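Local coordinates for putative baseplate protein (Unidentified phage, PDB 2FSD) that probably recognises receptors on the surface of Lactococcus lactis, as the head domain of the receptor-binding protein of phage bIL170, at residues N90-D95 and L137-L142; S109-S114 and I133-S138. All coordinates share one frame; numbering follows the deposited sequence.

Interaction 1 of 2, residues N90-D95 and L137-L142; sequences NLPQFD and LSAPLL
N90 and L142 meet through the one backbone hydrogen bond of this contact, L142 N to N90 O at 2.8 Å, while the chain directions of 90-94 and 137-142 differ by 135°, so the two run roughly antiparallel. The bond is nearly straight at hydrogen (163°); it ties the last residue of the chain to the loop leading into strand 94-102. The N90 side chain points at the same partner. With CG lodged between its backbone N and carbonyl carbon (chi1 56°), the amide crosses the L142 branch, ND2 coming to 3.3 Å from L142 CD2, a polar-to-apolar touch. Further in, L91 and L141 lie side by side and point the same way, meeting through their CD2 methyls at 3.9 Å. P92 lays the CG corner of its ring on A139 CB (3.9 Å) and beside the carbonyl oxygen of P140.

F94 carries the buried end. Its ring meets A139 CB through CE2 at 3.6 Å and crosses L137 obliquely, with CE1 3.9 Å from L137 CD2 and CZ near L137 CD1. The outer half of the ring thus meets strand 132-140, CE2 toward A139, CE1 and CZ toward L137, and A139 CB is shared between F94 and P92. The F94 ring also stacks on F94 of the second subunit, and a strand of that subunit pairs antiparallel with L137 and S138.

The contact therefore grades from an exposed, hydrogen-bonded chain terminus to apolar packing beside the second subunit. Strands 94-102 and 132-140 are neighbours in the antiparallel beta barrel of the lactophage receptor-binding head domain, and here, where both give way to non-strand chain, the C-terminus runs alongside the loop that leads into strand 94-102.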
loop_
_atom_site.group_PDB
_atom_site.type_symbol
_atom_site.label_atom_id
_atom_site.label_comp_id
_atom_site.label_asym_id
_atom_site.label_seq_id
_atom_site.Cartn_x
_atom_site.Cartn_y
_atom_site.Cartn_z
ATOM N N ASN A 90 -2.555 7.387 -19.119
ATOM C CA ASN A 90 -3.759 6.947 -18.424
ATOM C C ASN A 90 -3.510 6.154 -17.123
ATOM O O ASN A 90 -4.207 5.159 -16.831
ATOM C CB ASN A 90 -4.562 6.095 -19.405
ATOM C CG ASN A 90 -3.747 4.944 -19.961
ATOM O OD1 ASN A 90 -2.538 4.844 -19.707
ATOM N ND2 ASN A 90 -4.396 4.073 -20.731
ATOM N N LEU A 91 -2.535 6.601 -16.332
ATOM C CA LEU A 91 -2.146 5.870 -15.139
ATOM C C LEU A 91 -3.057 6.291 -13.994
ATOM O O LEU A 91 -3.557 7.406 -14.000
ATOM C CB LEU A 91 -0.672 6.115 -14.789
ATOM C CG LEU A 91 0.357 5.931 -15.913
ATOM C CD1 LEU A 91 1.754 6.004 -15.313
ATOM C CD2 LEU A 91 0.163 4.619 -16.687
ATOM N N PRO A 92 -3.303 5.384 -13.033
ATOM C CA PRO A 92 -4.149 5.696 -11.880
ATOM C C PRO A 92 -3.455 6.532 -10.796
ATOM O O PRO A 92 -2.227 6.680 -10.804
ATOM C CB PRO A 92 -4.524 4.300 -11.339
ATOM C CG PRO A 92 -3.415 3.412 -11.744
ATOM C CD PRO A 92 -2.828 3.981 -13.010
ATOM N N GLN A 93 -4.249 7.065 -9.869
ATOM C CA GLN A 93 -3.722 7.763 -8.700
ATOM C C GLN A 93 -4.246 7.141 -7.419
ATOM O O GLN A 93 -5.465 7.026 -7.232
ATOM C CB GLN A 93 -4.100 9.253 -8.705
ATOM C CG GLN A 93 -4.016 9.953 -7.302
ATOM C CD GLN A 93 -2.596 10.365 -6.904
ATOM O OE1 GLN A 93 -2.030 11.267 -7.509
ATOM N NE2 GLN A 93 -2.030 9.720 -5.872
ATOM N N PHE A 94 -3.326 6.789 -6.519
ATOM C CA PHE A 94 -3.690 6.425 -5.154
ATOM C C PHE A 94 -2.459 6.404 -4.258
ATOM O O PHE A 94 -1.331 6.280 -4.744
ATOM C CB PHE A 94 -4.428 5.068 -5.109
ATOM C CG PHE A 94 -3.669 3.932 -5.728
ATOM C CD1 PHE A 94 -2.759 3.195 -4.972
ATOM C CD2 PHE A 94 -3.874 3.586 -7.060
ATOM C CE1 PHE A 94 -2.056 2.133 -5.537
ATOM C CE2 PHE A 94 -3.170 2.533 -7.632
ATOM C CZ PHE A 94 -2.263 1.800 -6.869
ATOM N N ASP A 95 -2.685 6.564 -2.956
ATOM C CA ASP A 95 -1.645 6.387 -1.961
ATOM C C ASP A 95 -1.833 5.013 -1.304
ATOM O O ASP A 95 -2.944 4.641 -0.926
ATOM C CB ASP A 95 -1.689 7.493 -0.903
ATOM C CG ASP A 95 -1.244 8.866 -1.434
ATOM O OD1 ASP A 95 -0.730 8.981 -2.571
ATOM O OD2 ASP A 95 -1.417 9.849 -0.693
ATOM N N LEU A 137 2.378 -2.530 -5.736
ATOM C CA LEU A 137 1.037 -2.043 -5.995
ATOM C C LEU A 137 0.588 -2.375 -7.407
ATOM O O LEU A 137 1.395 -2.747 -8.257
ATOM C CB LEU A 137 0.933 -0.541 -5.709
ATOM C CG LEU A 137 1.852 0.431 -6.447
ATOM C CD1 LEU A 137 1.432 0.658 -7.913
ATOM C CD2 LEU A 137 1.866 1.746 -5.690
ATOM N N SER A 138 -0.720 -2.269 -7.618
ATOM C CA SER A 138 -1.313 -2.483 -8.927
ATOM C C SER A 138 -2.748 -1.943 -8.987
ATOM O O SER A 138 -3.461 -1.926 -7.989
ATOM C CB SER A 138 -1.286 -3.966 -9.303
ATOM O OG SER A 138 -2.154 -4.723 -8.494
ATOM N N ALA A 139 -3.131 -1.469 -10.166
ATOM C CA ALA A 139 -4.506 -1.091 -10.452
ATOM C C ALA A 139 -4.752 -1.126 -11.961
ATOM O O ALA A 139 -3.805 -1.059 -12.758
ATOM C CB ALA A 139 -4.809 0.275 -9.901
ATOM N N PRO A 140 -6.030 -1.238 -12.365
ATOM C CA PRO A 140 -6.340 -1.102 -13.787
ATOM C C PRO A 140 -5.963 0.280 -14.332
ATOM O O PRO A 140 -6.018 1.277 -13.607
ATOM C CB PRO A 140 -7.868 -1.319 -13.849
ATOM C CG PRO A 140 -8.370 -1.174 -12.434
ATOM C CD PRO A 140 -7.227 -1.502 -11.536
ATOM N N LEU A 141 -5.567 0.340 -15.597
ATOM C CA LEU A 141 -5.373 1.629 -16.256
ATOM C C LEU A 141 -6.695 2.398 -16.268
ATOM O O LEU A 141 -7.770 1.799 -16.119
ATOM C CB LEU A 141 -4.821 1.459 -17.682
ATOM C CG LEU A 141 -3.398 0.883 -17.772
ATOM C CD1 LEU A 141 -2.954 0.692 -19.223
ATOM C CD2 LEU A 141 -2.413 1.759 -17.026
ATOM N N LEU A 142 -6.584 3.722 -16.402
ATOM C CA LEU A 142 -7.718 4.673 -16.498
ATOM C C LEU A 142 -8.221 5.127 -15.126
ATOM O O LEU A 142 -7.688 6.068 -14.537
ATOM C CB LEU A 142 -8.895 4.133 -17.337
ATOM C CG LEU A 142 -8.646 3.443 -18.681
ATOM C CD1 LEU A 142 -9.867 3.616 -19.582
ATOM C CD2 LEU A 142 -7.403 3.967 -19.384
#

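Interaction 2 of 2, residues S109-S114 and I133-S138; sequences SLINMS and ISFALS
I111 sits over the F135 ring and can be followed outward from CB, which branches into CG1 and CG2. CG1 lies beside the backbone N, anti to the carbonyl carbon (chi1 -55°), and comes to 3.8 Å from F135 CB and almost as near to CG. This placement sends the second branch, CG2, over the aromatic face: it stands 4.2 Å from the ring centroid and only 16° off the ring normal, a CH-pi contact. The same methyl also reaches L137 CD2 at 3.8 Å, bridging two residues of strand 132-140. At the tip, CD1 touches F135 CD2 at 3.6 Å and also I133 CD1 at 4.3 Å. One isoleucine thus meets three inward-pointing residues, I133, F135 and L137.

M113, two residues further along, adds CB against L137 CD2 at 4.1 Å. The backbones stay apart: the axes of strands 109-114 and 133-138 approach no closer than 8.8 Å and cross at -52°, and no hydrogen bond joins them. The pairing is therefore one of side chains between strands that are not sheet neighbours, with strand 94-102 lying between them in the sheet order. Around the same residues, I118 touches M113 and F135, and V62 touches F135 and L137, adding to the packing.

All five touching residues are buried and apolar, and the contact centre is about 4 Å from the centre of the chain. The cohesion of this contact in the barrel core rests on shape fit and dispersion, with the CH-pi contact as its directional part and without a polar group taking part.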
loop_
_atom_site.group_PDB
_atom_site.type_symbol
_atom_site.label_atom_id
_atom_site.label_comp_id
_atom_site.label_asym_id
_atom_site.label_seq_id
_atom_site.Cartn_x
_atom_site.Cartn_y
_atom_site.Cartn_z
ATOM N N SER A 109 5.895 3.480 5.646
ATOM C CA SER A 109 5.987 4.524 4.620
ATOM C C SER A 109 4.666 4.638 3.880
ATOM O O SER A 109 3.849 3.716 3.894
ATOM C CB SER A 109 7.141 4.256 3.637
ATOM O OG SER A 109 6.836 3.249 2.688
ATOM N N LEU A 110 4.467 5.791 3.252
ATOM C CA LEU A 110 3.365 6.020 2.341
ATOM C C LEU A 110 3.928 6.025 0.920
ATOM O O LEU A 110 4.970 6.629 0.672
ATOM C CB LEU A 110 2.688 7.360 2.662
ATOM C CG LEU A 110 1.569 7.840 1.730
ATOM C CD1 LEU A 110 0.525 8.611 2.507
ATOM C CD2 LEU A 110 2.119 8.705 0.590
ATOM N N ILE A 111 3.232 5.348 0.004
ATOM C CA ILE A 111 3.608 5.299 -1.413
ATOM C C ILE A 111 2.624 6.092 -2.263
ATOM O O ILE A 111 1.438 5.786 -2.308
ATOM C CB ILE A 111 3.654 3.856 -1.948
ATOM C CG1 ILE A 111 4.594 2.990 -1.094
ATOM C CG2 ILE A 111 4.081 3.853 -3.423
ATOM C CD1 ILE A 111 6.099 3.347 -1.204
ATOM N N ASN A 112 3.133 7.111 -2.940
ATOM C CA ASN A 112 2.324 7.976 -3.810
ATOM C C ASN A 112 2.428 7.528 -5.288
ATOM O O ASN A 112 3.506 7.564 -5.888
ATOM C CB ASN A 112 2.797 9.431 -3.626
ATOM C CG ASN A 112 1.876 10.441 -4.267
ATOM O OD1 ASN A 112 1.541 10.346 -5.452
ATOM N ND2 ASN A 112 1.463 11.427 -3.483
ATOM N N MET A 113 1.299 7.084 -5.844
ATOM C CA MET A 113 1.215 6.636 -7.237
ATOM C C MET A 113 0.394 7.646 -8.041
ATOM O O MET A 113 -0.648 8.103 -7.581
ATOM C CB MET A 113 0.583 5.241 -7.314
ATOM C CG MET A 113 0.226 4.770 -8.717
ATOM S SD MET A 113 1.636 4.461 -9.818
ATOM C CE MET A 113 0.774 4.238 -11.373
ATOM N N SER A 114 0.890 8.005 -9.226
ATOM C CA SER A 114 0.195 8.913 -10.144
ATOM C C SER A 114 0.774 8.773 -11.553
ATOM O O SER A 114 1.735 8.013 -11.760
ATOM C CB SER A 114 0.303 10.361 -9.657
ATOM O OG SER A 114 1.649 10.784 -9.568
ATOM N N ILE A 133 13.289 1.854 0.655
ATOM C CA ILE A 133 11.856 1.500 0.598
ATOM C C ILE A 133 11.549 0.251 -0.258
ATOM O O ILE A 133 12.180 0.002 -1.283
ATOM C CB ILE A 133 10.963 2.705 0.133
ATOM C CG1 ILE A 133 11.310 3.143 -1.295
ATOM C CG2 ILE A 133 11.121 3.871 1.104
ATOM C CD1 ILE A 133 10.299 4.079 -1.909
ATOM N N SER A 134 10.575 -0.518 0.215
ATOM C CA SER A 134 10.018 -1.648 -0.493
ATOM C C SER A 134 8.495 -1.508 -0.523
ATOM O O SER A 134 7.868 -1.060 0.450
ATOM C CB SER A 134 10.404 -2.975 0.184
ATOM O OG SER A 134 11.803 -3.235 0.103
ATOM N N PHE A 135 7.908 -1.880 -1.661
ATOM C CA PHE A 135 6.463 -1.825 -1.841
ATOM C C PHE A 135 6.047 -2.633 -3.057
ATOM O O PHE A 135 6.878 -2.996 -3.890
ATOM C CB PHE A 135 5.981 -0.378 -1.998
ATOM C CG PHE A 135 6.430 0.274 -3.282
ATOM C CD1 PHE A 135 5.619 0.237 -4.417
ATOM C CD2 PHE A 135 7.657 0.916 -3.358
ATOM C CE1 PHE A 135 6.032 0.826 -5.608
ATOM C CE2 PHE A 135 8.077 1.506 -4.537
ATOM C CZ PHE A 135 7.271 1.463 -5.665
ATOM N N ALA A 136 4.745 -2.887 -3.154
ATOM C CA ALA A 136 4.150 -3.436 -4.363
ATOM C C ALA A 136 2.720 -2.912 -4.521
ATOM O O ALA A 136 1.941 -2.832 -3.557
ATOM C CB ALA A 136 4.183 -4.961 -4.347
ATOM N N LEU A 137 2.378 -2.530 -5.736
ATOM C CA LEU A 137 1.037 -2.043 -5.995
ATOM C C LEU A 137 0.588 -2.375 -7.407
ATOM O O LEU A 137 1.395 -2.747 -8.257
ATOM C CB LEU A 137 0.933 -0.541 -5.709
ATOM C CG LEU A 137 1.852 0.431 -6.447
ATOM C CD1 LEU A 137 1.432 0.658 -7.913
ATOM C CD2 LEU A 137 1.866 1.746 -5.690
ATOM N N SER A 138 -0.720 -2.269 -7.618
ATOM C CA SER A 138 -1.313 -2.483 -8.927
ATOM C C SER A 138 -2.748 -1.943 -8.987
ATOM O O SER A 138 -3.461 -1.926 -7.989
ATOM C CB SER A 138 -1.286 -3.966 -9.303
ATOM O OG SER A 138 -2.154 -4.723 -8.494
#

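How the interactions relate
Both contacts use strand 132-140 and share L137 and S138. Their centres are about 11 Å apart, and F94 O probably bonds to M113 N at 3.0 Å, joining strands 94-102 and 105-114, which follow each other in the chain. Interaction 2 is core, centred near the middle of the chain and mediated wholly by side chains. Interaction 1 is peripheral, about 13 Å from that centre, and combines a backbone bond and exposed residues with apolar packing. The second subunit reaches both, so strand 132-140 serves at once barrel interior and interface.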